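Putative branched chain amino acid ABC transporter, periplasmic amino acid-binding protein (Brucella ovis, PDB 4XFK) probably serves as the periplasmic binding component of an ABC-type amino-acid transport system, with leucine, isoleucine, valine, threonine and alanine as its likely ligands. Local coordinates at residues K100-L103 / E109-Y112; L56-Q61 / I75-Q80. The protein carries 1 engineered substitution. All coordinates share one frame; numbering follows the deposited sequence.

Interaction 1: K100-L103 / E109-Y112; sequences KYNL and EVLY
The flat amide of Asn102 meets the backbone of Val110 through both of its polar atoms. ND2 of Asn102 donates to Val110 O at 3.0 Å, nearly straight at 169°. This carbonyl lies in the amide plane and receives the N-H on a lone pair. At the other corner, Val110 N donates to Asn102 OD1 at 2.8 Å, tilted 31° from the carbonyl plane. Two bonds thus fix the rotation of a buried amide. OD1 of Asn102 also sits at the edge of the Tyr101 ring, in its plane. The ring itself meets Val110 obliquely, with CE2 of Tyr101 3.8 Å from CG2 of Val110. The Tyr101 ring stands anti to its own backbone N (chi1 176°), which carries it to this methyl group. The Glu109 chain bends at chi2, and its CG lies 3.8 Å from CB of Asn102. The carboxylate plane is turned steeply from the amide. A water donates to both Asn102 O and Glu109 OE2, and OE2 also accepts from Gly107 N. The asparagine therefore ties the end of helix 88-104 to the residue just before strand 111-114, within a beta-alpha-beta unit of the parallel sheet of a periplasmic binding protein.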
ATOM      1  N   LYS A 100     -13.118  17.485  -7.220  1.00 10.95           N
ATOM      2  CA  LYS A 100     -14.052  18.319  -7.969  1.00 12.75           C
ATOM      3  C   LYS A 100     -15.437  18.389  -7.326  1.00 12.26           C
ATOM      4  O   LYS A 100     -16.071  19.445  -7.310  1.00 14.08           O
ATOM      5  CB  LYS A 100     -14.135  17.864  -9.421  1.00 15.09           C
ATOM      6  CG  LYS A 100     -12.872  18.208 -10.201  1.00 19.81           C
ATOM      7  CD  LYS A 100     -13.002  17.856 -11.668  1.00 23.35           C
ATOM      8  CE  LYS A 100     -13.196  16.362 -11.851  1.00 26.03           C
ATOM      9  NZ  LYS A 100     -13.215  15.972 -13.290  1.00 28.20           N
ATOM     10  N   TYR A 101     -15.898  17.274  -6.771  1.00 11.52           N
ATOM     11  CA  TYR A 101     -17.156  17.265  -6.036  1.00 10.27           C
ATOM     12  C   TYR A 101     -17.074  18.243  -4.871  1.00 10.71           C
ATOM     13  O   TYR A 101     -17.992  19.035  -4.629  1.00 11.41           O
ATOM     14  CB  TYR A 101     -17.470  15.849  -5.529  1.00 10.89           C
ATOM     15  CG  TYR A 101     -18.714  15.789  -4.667  1.00 10.07           C
ATOM     16  CD1 TYR A 101     -19.969  15.584  -5.239  1.00 10.75           C
ATOM     17  CD2 TYR A 101     -18.643  15.956  -3.285  1.00 11.55           C
ATOM     18  CE1 TYR A 101     -21.112  15.540  -4.459  1.00 11.83           C
ATOM     19  CE2 TYR A 101     -19.790  15.925  -2.499  1.00 11.76           C
ATOM     20  CZ  TYR A 101     -21.018  15.713  -3.095  1.00 11.94           C
ATOM     21  OH  TYR A 101     -22.160  15.672  -2.334  1.00 13.15           O
ATOM     22  N   ASN A 102     -15.960  18.191  -4.154  1.00  9.97           N
ATOM     23  CA  ASN A 102     -15.793  19.026  -2.974  1.00 10.38           C
ATOM     24  C   ASN A 102     -15.812  20.507  -3.300  1.00 11.45           C
ATOM     25  O   ASN A 102     -16.353  21.303  -2.539  1.00 13.01           O
ATOM     26  CB  ASN A 102     -14.527  18.634  -2.222  1.00  9.44           C
ATOM     27  CG  ASN A 102     -14.664  17.293  -1.542  1.00  9.26           C
ATOM     28  OD1 ASN A 102     -15.773  16.765  -1.404  1.00 10.22           O
ATOM     29  ND2 ASN A 102     -13.545  16.735  -1.099  1.00  9.45           N
ATOM     30  N   LEU A 103     -15.253  20.878  -4.448  1.00 12.94           N
ATOM     31  CA  LEU A 103     -15.289  22.274  -4.879  1.00 16.11           C
ATOM     32  C   LEU A 103     -16.717  22.759  -5.085  1.00 17.46           C
ATOM     33  O   LEU A 103     -17.029  23.927  -4.853  1.00 18.86           O
ATOM     34  CB  LEU A 103     -14.500  22.454  -6.170  1.00 17.75           C
ATOM     35  CG  LEU A 103     -12.986  22.362  -5.998  1.00 20.41           C
ATOM     36  CD1 LEU A 103     -12.286  22.499  -7.337  1.00 22.57           C
ATOM     37  CD2 LEU A 103     -12.512  23.435  -5.029  1.00 21.44           C
ATOM     38  N   GLU A 109     -18.171  18.265   2.119  1.00 11.74           N
ATOM     39  CA  GLU A 109     -17.056  17.586   1.473  1.00 10.54           C
ATOM     40  C   GLU A 109     -16.964  16.099   1.821  1.00  9.39           C
ATOM     41  O   GLU A 109     -17.354  15.667   2.909  1.00 10.43           O
ATOM     42  CB  GLU A 109     -15.741  18.296   1.809  1.00 11.47           C
ATOM     43  CG  GLU A 109     -15.630  19.701   1.225  1.00 12.05           C
ATOM     44  CD  GLU A 109     -16.196  20.788   2.128  1.00 13.43           C
ATOM     45  OE1 GLU A 109     -16.851  20.462   3.143  1.00 14.41           O
ATOM     46  OE2 GLU A 109     -15.973  21.981   1.818  1.00 15.56           O
ATOM     47  N   VAL A 110     -16.439  15.329   0.872  1.00  9.42           N
ATOM     48  CA  VAL A 110     -16.222  13.897   1.027  1.00  9.28           C
ATOM     49  C   VAL A 110     -14.726  13.635   1.184  1.00  8.05           C
ATOM     50  O   VAL A 110     -13.901  14.275   0.518  1.00  9.15           O
ATOM     51  CB  VAL A 110     -16.796  13.145  -0.204  1.00  9.41           C
ATOM     52  CG1 VAL A 110     -16.376  11.678  -0.228  1.00 10.32           C
ATOM     53  CG2 VAL A 110     -18.320  13.281  -0.246  1.00 11.85           C
ATOM     54  N   LEU A 111     -14.378  12.725   2.090  1.00  8.18           N
ATOM     55  CA  LEU A 111     -12.988  12.331   2.303  1.00  7.37           C
ATOM     56  C   LEU A 111     -12.620  11.100   1.495  1.00  6.98           C
ATOM     57  O   LEU A 111     -13.410  10.169   1.383  1.00  9.45           O
ATOM     58  CB  LEU A 111     -12.746  12.007   3.775  1.00  9.45           C
ATOM     59  CG  LEU A 111     -12.528  13.158   4.742  1.00 12.06           C
ATOM     60  CD1 LEU A 111     -12.783  12.702   6.164  1.00 13.82           C
ATOM     61  CD2 LEU A 111     -11.107  13.682   4.578  1.00 12.84           C
ATOM     62  N   TYR A 112     -11.407  11.092   0.951  1.00  6.48           N
ATOM     63  CA  TYR A 112     -10.871   9.897   0.315  1.00  6.36           C
ATOM     64  C   TYR A 112      -9.710   9.386   1.180  1.00  6.29           C
ATOM     65  O   TYR A 112      -8.655  10.025   1.275  1.00  7.37           O
ATOM     66  CB  TYR A 112     -10.432  10.205  -1.123  1.00  7.11           C
ATOM     67  CG  TYR A 112      -9.662   9.109  -1.834  1.00  6.70           C
ATOM     68  CD1 TYR A 112      -9.872   7.756  -1.545  1.00  6.32           C
ATOM     69  CD2 TYR A 112      -8.724   9.436  -2.811  1.00  6.37           C
ATOM     70  CE1 TYR A 112      -9.144   6.770  -2.204  1.00  7.01           C
ATOM     71  CE2 TYR A 112      -8.007   8.467  -3.460  1.00  7.76           C
ATOM     72  CZ  TYR A 112      -8.214   7.143  -3.158  1.00  8.38           C
ATOM     73  OH  TYR A 112      -7.469   6.203  -3.822  1.00 10.51           O
TER
HETATM   74  O   HOH W   1     -14.995  22.606  -0.666  1.00 21.85           O

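Interaction 2: L56-Q61 / I75-Q80; sequences LEYDNQ and IADGAQ
This is a small surface contact, built on a tyrosine-aspartate hydrogen bond, between edge strand 54-59 and the turn that follows helix 63-76. Tyr58 OH donates to Asp77 OD2 at 2.6 Å. The acceptor uses its anti lone pair, the one turned away from the other carboxylate oxygen. OD2 lies at the edge of the Tyr58 ring and in its plane. Ring and carboxylate are only 21° apart, so the two flat groups are nearly coplanar. The close approach extends to the aspartate carbon chain, with Asp77 CB 3.3 Å from Tyr58 OH. In Asp77 the carboxylate carbon stands beside the backbone N (chi1 -72°), which brings OD2 to the hydroxyl. Leu56, two residues earlier on the strand, points the same way as Tyr58. Its CD1 lies 4.3 Å from Asp77 CB, a looser apolar approach.

The backbone at Asp77 is shaped by the end of the helix. Gly78 has a positive phi of 98° and closes a Schellman motif, with Gly78 N bonded to Ile75 O at 2.9 Å. Farther along the strand segment, Gln61 NE2 donates to Asp59 OD1 at 2.9 Å, on the syn side of the carboxylate.

Tyr58 also lies against Arg70, Ala73 and Ala74 of helix 63-76, and against Ala15 of strand 13-18. Strand 54-59 pairs with strand 13-18 through backbone bonds of Leu56 and Tyr58, and Ala79 touches Ala15 from the turn leading to strand 81-84.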
ATOM      1  N   LEU A  56     -20.310   0.488   3.408  1.00  8.26           N
ATOM      2  CA  LEU A  56     -21.019   0.342   2.149  1.00  9.07           C
ATOM      3  C   LEU A  56     -20.041  -0.121   1.086  1.00  9.20           C
ATOM      4  O   LEU A  56     -19.111   0.596   0.728  1.00 13.40           O
ATOM      5  CB  LEU A  56     -21.619   1.681   1.729  1.00  9.73           C
ATOM      6  CG  LEU A  56     -22.555   2.381   2.717  1.00 14.11           C
ATOM      7  CD1 LEU A  56     -23.093   3.664   2.093  1.00 14.80           C
ATOM      8  CD2 LEU A  56     -23.680   1.456   3.163  1.00 19.11           C
ATOM      9  N   GLU A  57     -20.233  -1.322   0.568  1.00  7.98           N
ATOM     10  CA  GLU A  57     -19.288  -1.877  -0.394  1.00  7.34           C
ATOM     11  C   GLU A  57     -19.771  -1.704  -1.824  1.00  6.90           C
ATOM     12  O   GLU A  57     -20.950  -1.918  -2.116  1.00  7.76           O
ATOM     13  CB  GLU A  57     -19.058  -3.356  -0.092  1.00  8.90           C
ATOM     14  CG  GLU A  57     -18.449  -3.610   1.287  1.00  9.42           C
ATOM     15  CD  GLU A  57     -18.348  -5.087   1.618  1.00 11.79           C
ATOM     16  OE1 GLU A  57     -17.498  -5.776   1.023  1.00 14.02           O
ATOM     17  OE2 GLU A  57     -19.123  -5.568   2.469  1.00 17.16           O
ATOM     18  N   TYR A  58     -18.852  -1.314  -2.707  1.00  6.34           N
ATOM     19  CA  TYR A  58     -19.131  -1.142  -4.134  1.00  6.48           C
ATOM     20  C   TYR A  58     -18.104  -1.905  -4.951  1.00  7.36           C
ATOM     21  O   TYR A  58     -16.939  -1.524  -5.018  1.00  8.24           O
ATOM     22  CB  TYR A  58     -19.133   0.345  -4.528  1.00  8.56           C
ATOM     23  CG  TYR A  58     -20.202   1.121  -3.808  1.00  9.16           C
ATOM     24  CD1 TYR A  58     -19.982   1.601  -2.525  1.00  9.92           C
ATOM     25  CD2 TYR A  58     -21.439   1.353  -4.394  1.00 10.21           C
ATOM     26  CE1 TYR A  58     -20.969   2.284  -1.840  1.00 10.68           C
ATOM     27  CE2 TYR A  58     -22.428   2.048  -3.717  1.00 11.33           C
ATOM     28  CZ  TYR A  58     -22.183   2.505  -2.442  1.00 11.33           C
ATOM     29  OH  TYR A  58     -23.150   3.193  -1.748  1.00 13.60           O
ATOM     30  N   ASP A  59     -18.541  -3.003  -5.545  1.00  7.34           N
ATOM     31  CA  ASP A  59     -17.693  -3.851  -6.373  1.00  7.83           C
ATOM     32  C   ASP A  59     -17.444  -3.157  -7.701  1.00 10.05           C
ATOM     33  O   ASP A  59     -18.353  -2.994  -8.505  1.00 14.85           O
ATOM     34  CB  ASP A  59     -18.405  -5.187  -6.574  1.00  8.04           C
ATOM     35  CG  ASP A  59     -17.577  -6.214  -7.326  1.00  8.43           C
ATOM     36  OD1 ASP A  59     -16.383  -5.968  -7.617  1.00  8.10           O
ATOM     37  OD2 ASP A  59     -18.149  -7.295  -7.621  1.00  9.17           O
ATOM     38  N   ASN A  60     -16.208  -2.721  -7.910  1.00  7.87           N
ATOM     39  CA  ASN A  60     -15.825  -2.035  -9.127  1.00  8.45           C
ATOM     40  C   ASN A  60     -15.161  -3.011 -10.087  1.00  8.36           C
ATOM     41  O   ASN A  60     -14.026  -3.445  -9.863  1.00 10.53           O
ATOM     42  CB  ASN A  60     -14.863  -0.877  -8.839  1.00 10.11           C
ATOM     43  CG  ASN A  60     -14.365  -0.225 -10.109  1.00 11.77           C
ATOM     44  OD1 ASN A  60     -15.052  -0.261 -11.135  1.00 13.10           O
ATOM     45  ND2 ASN A  60     -13.165   0.345 -10.065  1.00 12.60           N
ATOM     46  N   GLN A  61     -15.871  -3.351 -11.158  1.00  9.58           N
ATOM     47  CA  GLN A  61     -15.370  -4.311 -12.137  1.00 10.98           C
ATOM     48  C   GLN A  61     -14.791  -3.633 -13.365  1.00 14.12           C
ATOM     49  O   GLN A  61     -14.321  -4.298 -14.281  1.00 17.92           O
ATOM     50  CB  GLN A  61     -16.503  -5.243 -12.557  1.00 11.78           C
ATOM     51  CG  GLN A  61     -16.923  -6.179 -11.446  1.00 11.07           C
ATOM     52  CD  GLN A  61     -15.889  -7.263 -11.205  1.00 12.67           C
ATOM     53  OE1 GLN A  61     -15.415  -7.905 -12.148  1.00 16.34           O
ATOM     54  NE2 GLN A  61     -15.525  -7.468  -9.947  1.00 11.09           N
ATOM     55  N   ILE A  75     -21.590   8.409  -3.003  1.00 10.54           N
ATOM     56  CA  ILE A  75     -21.947   9.726  -2.488  1.00 11.66           C
ATOM     57  C   ILE A  75     -23.467   9.909  -2.446  1.00 13.63           C
ATOM     58  O   ILE A  75     -24.014  10.418  -1.466  1.00 15.20           O
ATOM     59  CB  ILE A  75     -21.268  10.852  -3.296  1.00 14.37           C
ATOM     60  CG1 ILE A  75     -19.752  10.817  -3.067  1.00 15.12           C
ATOM     61  CG2 ILE A  75     -21.820  12.210  -2.887  1.00 16.55           C
ATOM     62  CD1 ILE A  75     -18.971  11.712  -4.002  1.00 15.94           C
ATOM     63  N   ALA A  76     -24.149   9.459  -3.496  1.00 14.73           N
ATOM     64  CA  ALA A  76     -25.608   9.516  -3.542  1.00 15.74           C
ATOM     65  C   ALA A  76     -26.241   8.703  -2.411  1.00 15.04           C
ATOM     66  O   ALA A  76     -27.310   9.053  -1.904  1.00 17.60           O
ATOM     67  CB  ALA A  76     -26.121   9.038  -4.899  1.00 16.39           C
ATOM     68  N   ASP A  77     -25.577   7.617  -2.024  1.00 13.91           N
ATOM     69  CA  ASP A  77     -26.049   6.771  -0.933  1.00 14.04           C
ATOM     70  C   ASP A  77     -25.701   7.335   0.445  1.00 14.32           C
ATOM     71  O   ASP A  77     -26.007   6.715   1.458  1.00 16.02           O
ATOM     72  CB  ASP A  77     -25.490   5.347  -1.067  1.00 13.55           C
ATOM     73  CG  ASP A  77     -26.118   4.577  -2.213  1.00 16.49           C
ATOM     74  OD1 ASP A  77     -27.265   4.893  -2.588  1.00 19.69           O
ATOM     75  OD2 ASP A  77     -25.480   3.639  -2.734  1.00 16.53           O
ATOM     76  N   GLY A  78     -25.050   8.495   0.486  1.00 12.15           N
ATOM     77  CA  GLY A  78     -24.772   9.150   1.751  1.00 11.68           C
ATOM     78  C   GLY A  78     -23.377   8.931   2.318  1.00 10.69           C
ATOM     79  O   GLY A  78     -23.098   9.338   3.437  1.00 12.27           O
ATOM     80  N   ALA A  79     -22.486   8.301   1.557  1.00  9.48           N
ATOM     81  CA  ALA A  79     -21.124   8.098   2.047  1.00  8.89           C
ATOM     82  C   ALA A  79     -20.420   9.439   2.209  1.00  9.36           C
ATOM     83  O   ALA A  79     -20.418  10.259   1.287  1.00 12.27           O
ATOM     84  CB  ALA A  79     -20.336   7.196   1.106  1.00 10.23           C
ATOM     85  N   GLN A  80     -19.823   9.662   3.376  1.00  8.54           N
ATOM     86  CA  GLN A  80     -19.006  10.855   3.598  1.00  8.72           C
ATOM     87  C   GLN A  80     -17.529  10.541   3.402  1.00  8.04           C
ATOM     88  O   GLN A  80     -16.690  11.445   3.380  1.00  8.88           O
ATOM     89  CB  GLN A  80     -19.205  11.417   5.010  1.00  8.36           C
ATOM     90  CG  GLN A  80     -20.646  11.677   5.419  1.00 11.11           C
ATOM     91  CD  GLN A  80     -21.193  10.549   6.277  1.00 12.48           C
ATOM     92  OE1 GLN A  80     -20.664   9.433   6.268  1.00 13.50           O
ATOM     93  NE2 GLN A  80     -22.254  10.829   7.021  1.00 16.06           N
TER

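How the interactions relate
Interaction 2 comes first along the chain and closes before interaction 1 opens. Their centres are about 14 Å apart, on the same side of the chain's centre. Both reach the five-stranded parallel sheet, where strand 54-59 is an edge and strand 111-114 lies farther across. They also touch directly. Leu111 N lies 2.9 Å from Gln80 O, a probable hydrogen bond where strands 81-84 and 111-114 begin to pair. Tyr101 and Val110 both pack on Ile75, so helices 63-76 and 88-104 meet beside the sheet. Each contact involves the end of a helix and the run into the next strand, first from helix 63-76 to strand 81-84, then from helix 88-104 to its sheet neighbour 111-114.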